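Local coordinates for Ton_1535 (Thermococcus onnurineus, PDB 3ZPJ), which is of unknown function but folds as an all-helical solenoid, an alpha-solenoid distinguished by a left-handed helical turn, at residues 310-313 and 314-318; 283-286 and 287-291. All coordinates share one frame; numbering follows the deposited sequence.

Overall arrangement
Both contacts are local, each a set of i to i+3 and i to i+4 pairings within one helix of the C-terminal part of the solenoid. Coming from the N terminus, the chain first meets interaction 2 on helix 280-293, passes through helix 296-303, which stands between the two helices in the chain, and then forms interaction 1 near the start of helix 309-325. Neither encloses a loop, since the paired segments are contiguous; the contacts follow in series, without nesting or crossing. Their centres lie about 11 Å apart, and Lys311 packs against Gln284 where they touch. Helix 296-303 contacts both, through Leu290 of interaction 2 and Ala315 and Leu316 of interaction 1.

Interaction 1. Residues 310-313 and 314-318; sequences HKRS and EALKA
His310 opens this i to i+4 ladder: His310 O accepts from Glu314 N at 3.0 Å. The same turn carries a salt bridge one residue on: Lys311 NZ lies 2.8 Å from Glu314 OE1, meeting it on the syn side but 30° out of the carboxylate plane. Bends at chi2 (67°) and chi4 (71°) fold the lysine chain back, bringing the ammonium to a carboxylate only three residues ahead. Glu314, with CG anti to its carbonyl carbon, reaches back over the turn, its CG 3.4 Å from His310 O. Lys311 O meanwhile receives Ala315 N. Next comes Arg312, whose O accepts Leu316 N and whose CG lies 4.0 Å from Leu316 CD1, the two chains running side by side off the helix; the guanidinium turns elsewhere, NH1 bonding to the carbonyl of Ile306. Ser313 completes the series by accepting Lys317 N at its O, at 3.1 Å, while its buried hydroxyl bonds to Ile309 O and Asp341 N, joining this helix to the approach to helix 342-351. Ala315 and Leu316 pack on helix 296-303, and Ser313, Glu314 and Lys317 touch Ile344 of helix 342-351. Chemically, the Lys311-Glu314 pair would probably offset opposite charges within a single turn and steady both flexible chains.

Interaction 2. Residues 283-286 and 287-291; sequences VQHI and ARLLT
Leu289 CD1 sits over one face of the His285 imidazole, a CH-pi contact 4.0 Å from the ring centroid and 19° off the normal, displaced toward the rim at CE1. Arg288 comes to the same ring obliquely: NH1 is 3.0 Å from His285 ND1, but the angle is too poor for a hydrogen bond, and the two planes are inclined by 38°. With CG anti to the backbone N (chi1 -168°), the ring stands out from the helix, its ND1-CE1 side turned to Arg288 and Leu289. A separate apolar contact joins Ile286 CG2 to Leu290 CD1 at 3.5 Å. In the backbone, Ala287 to Leu290 donate their N-H groups to the carbonyls four residues back, and Ala287 O takes both Thr291 N and OG1 from opposite faces of its plane. Farther out, His285 and Ile286 pack on helix 240-256 and Leu290 on helix 296-303, joining neighbours in the alpha-solenoid; Asp212 makes a weak hydrogen bond to His285 NE2. With an alanine at His285, Leu289 CD1 would probably lose the flat surface beneath it and Asp212 its weak partner. Dispersion and ring-face packing, more than directed polar bonds, therefore join the side chains of successive turns here.

Interaction 1. Residues 310-313 and 314-318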
# COMPACT_ATOMS: atom_id res chain seq x y z
N HIS A 310 26.65 -15.69 -9.82
CA HIS A 310 26.39 -15.79 -8.39
C HIS A 310 24.92 -16.04 -8.10
O HIS A 310 24.57 -16.85 -7.23
CB HIS A 310 26.90 -14.55 -7.67
CG HIS A 310 28.37 -14.32 -7.84
ND1 HIS A 310 28.89 -13.46 -8.78
CD2 HIS A 310 29.44 -14.88 -7.21
CE1 HIS A 310 30.21 -13.48 -8.72
NE2 HIS A 310 30.57 -14.33 -7.77
N LYS A 311 24.05 -15.34 -8.82
CA LYS A 311 22.62 -15.53 -8.66
C LYS A 311 22.25 -16.95 -9.04
O LYS A 311 21.41 -17.58 -8.39
CB LYS A 311 21.83 -14.52 -9.48
CG LYS A 311 21.11 -13.48 -8.63
CD LYS A 311 22.11 -12.56 -7.94
CE LYS A 311 21.46 -11.77 -6.83
NZ LYS A 311 21.11 -12.63 -5.66
N ARG A 312 22.89 -17.47 -10.08
CA ARG A 312 22.63 -18.83 -10.52
C ARG A 312 23.03 -19.80 -9.41
O ARG A 312 22.30 -20.75 -9.10
CB ARG A 312 23.36 -19.14 -11.83
CG ARG A 312 23.26 -20.60 -12.27
CD ARG A 312 23.57 -20.77 -13.75
NE ARG A 312 25.00 -20.89 -14.01
CZ ARG A 312 25.78 -19.90 -14.48
NH1 ARG A 312 25.26 -18.70 -14.74
NH2 ARG A 312 27.07 -20.12 -14.68
N SER A 313 24.19 -19.54 -8.80
CA SER A 313 24.68 -20.37 -7.71
C SER A 313 23.67 -20.41 -6.56
O SER A 313 23.33 -21.48 -6.07
CB SER A 313 26.03 -19.87 -7.22
OG SER A 313 27.07 -20.30 -8.09
N GLU A 314 23.18 -19.24 -6.17
CA GLU A 314 22.20 -19.14 -5.10
C GLU A 314 20.92 -19.91 -5.40
O GLU A 314 20.47 -20.72 -4.58
CB GLU A 314 21.89 -17.67 -4.80
CG GLU A 314 23.05 -16.92 -4.17
CD GLU A 314 22.94 -15.40 -4.31
OE1 GLU A 314 21.81 -14.86 -4.15
OE2 GLU A 314 23.98 -14.75 -4.58
N ALA A 315 20.35 -19.68 -6.58
CA ALA A 315 19.08 -20.30 -6.97
C ALA A 315 19.20 -21.83 -7.02
O ALA A 315 18.28 -22.55 -6.63
CB ALA A 315 18.60 -19.75 -8.30
N LEU A 316 20.34 -22.31 -7.49
CA LEU A 316 20.56 -23.74 -7.61
C LEU A 316 20.63 -24.38 -6.22
O LEU A 316 20.17 -25.50 -6.02
CB LEU A 316 21.83 -24.02 -8.41
CG LEU A 316 21.70 -23.88 -9.93
CD1 LEU A 316 23.03 -24.20 -10.63
CD2 LEU A 316 20.60 -24.79 -10.44
N LYS A 317 21.21 -23.66 -5.27
CA LYS A 317 21.33 -24.15 -3.90
C LYS A 317 19.94 -24.31 -3.29
O LYS A 317 19.56 -25.40 -2.86
CB LYS A 317 22.19 -23.22 -3.04
CG LYS A 317 22.25 -23.65 -1.58
CD LYS A 317 23.37 -22.95 -0.81
CE LYS A 317 22.82 -22.00 0.24
NZ LYS A 317 23.91 -21.41 1.07
N ALA A 318 19.19 -23.21 -3.26
CA ALA A 318 17.84 -23.18 -2.71
C ALA A 318 17.00 -24.36 -3.21
O ALA A 318 16.41 -25.09 -2.41
CB ALA A 318 17.15 -21.87 -3.06

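Interaction 2. Residues 283-286 and 287-291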
# COMPACT_ATOMS: atom_id res chain seq x y z
N VAL A 283 14.33 -13.62 -15.03
CA VAL A 283 14.64 -15.03 -14.87
C VAL A 283 14.92 -15.40 -13.41
O VAL A 283 14.34 -16.34 -12.87
CB VAL A 283 15.85 -15.40 -15.71
CG1 VAL A 283 16.20 -16.85 -15.51
CG2 VAL A 283 15.56 -15.10 -17.16
N GLN A 284 15.79 -14.63 -12.77
CA GLN A 284 16.10 -14.84 -11.36
C GLN A 284 14.85 -14.76 -10.51
O GLN A 284 14.63 -15.58 -9.62
CB GLN A 284 17.10 -13.80 -10.89
CG GLN A 284 18.40 -13.87 -11.67
CD GLN A 284 19.24 -12.64 -11.49
OE1 GLN A 284 19.03 -11.86 -10.56
NE2 GLN A 284 20.20 -12.44 -12.39
N HIS A 285 14.02 -13.77 -10.80
CA HIS A 285 12.83 -13.52 -10.01
C HIS A 285 11.84 -14.69 -10.14
O HIS A 285 11.29 -15.17 -9.14
CB HIS A 285 12.18 -12.21 -10.45
CG HIS A 285 11.11 -11.73 -9.51
ND1 HIS A 285 10.95 -12.25 -8.25
CD2 HIS A 285 10.17 -10.77 -9.65
CE1 HIS A 285 9.94 -11.63 -7.65
NE2 HIS A 285 9.45 -10.74 -8.48
N ILE A 286 11.63 -15.15 -11.37
CA ILE A 286 10.72 -16.25 -11.61
C ILE A 286 11.22 -17.54 -10.96
O ILE A 286 10.43 -18.32 -10.41
CB ILE A 286 10.45 -16.42 -13.11
CG1 ILE A 286 9.61 -15.25 -13.61
CG2 ILE A 286 9.73 -17.73 -13.39
CD1 ILE A 286 9.58 -15.11 -15.12
N ALA A 287 12.55 -17.74 -10.99
CA ALA A 287 13.16 -18.91 -10.37
C ALA A 287 12.92 -18.93 -8.86
O ALA A 287 12.64 -19.97 -8.27
CB ALA A 287 14.66 -18.97 -10.68
N ARG A 288 13.01 -17.77 -8.24
CA ARG A 288 12.77 -17.69 -6.81
C ARG A 288 11.29 -17.95 -6.53
O ARG A 288 10.95 -18.72 -5.62
CB ARG A 288 13.21 -16.32 -6.29
CG ARG A 288 12.88 -16.03 -4.84
CD ARG A 288 12.80 -14.52 -4.65
NE ARG A 288 13.91 -13.86 -5.33
CZ ARG A 288 13.86 -12.66 -5.91
NH1 ARG A 288 12.73 -11.96 -5.90
NH2 ARG A 288 14.94 -12.17 -6.51
N LEU A 289 10.42 -17.33 -7.32
CA LEU A 289 8.98 -17.49 -7.12
C LEU A 289 8.57 -18.95 -7.23
O LEU A 289 7.87 -19.46 -6.37
CB LEU A 289 8.17 -16.63 -8.10
CG LEU A 289 8.13 -15.14 -7.72
CD1 LEU A 289 7.61 -14.29 -8.86
CD2 LEU A 289 7.28 -14.96 -6.50
N LEU A 290 9.03 -19.62 -8.29
CA LEU A 290 8.69 -21.01 -8.50
C LEU A 290 9.23 -21.93 -7.40
O LEU A 290 8.61 -22.93 -7.04
CB LEU A 290 9.17 -21.46 -9.87
CG LEU A 290 8.40 -20.80 -11.01
CD1 LEU A 290 9.10 -21.03 -12.33
CD2 LEU A 290 6.97 -21.34 -11.05
N THR A 291 10.40 -21.58 -6.86
CA THR A 291 10.93 -22.35 -5.74
C THR A 291 10.04 -22.22 -4.50
O THR A 291 9.60 -23.23 -3.95
CB THR A 291 12.37 -21.97 -5.42
OG1 THR A 291 13.20 -22.32 -6.53
CG2 THR A 291 12.85 -22.71 -4.18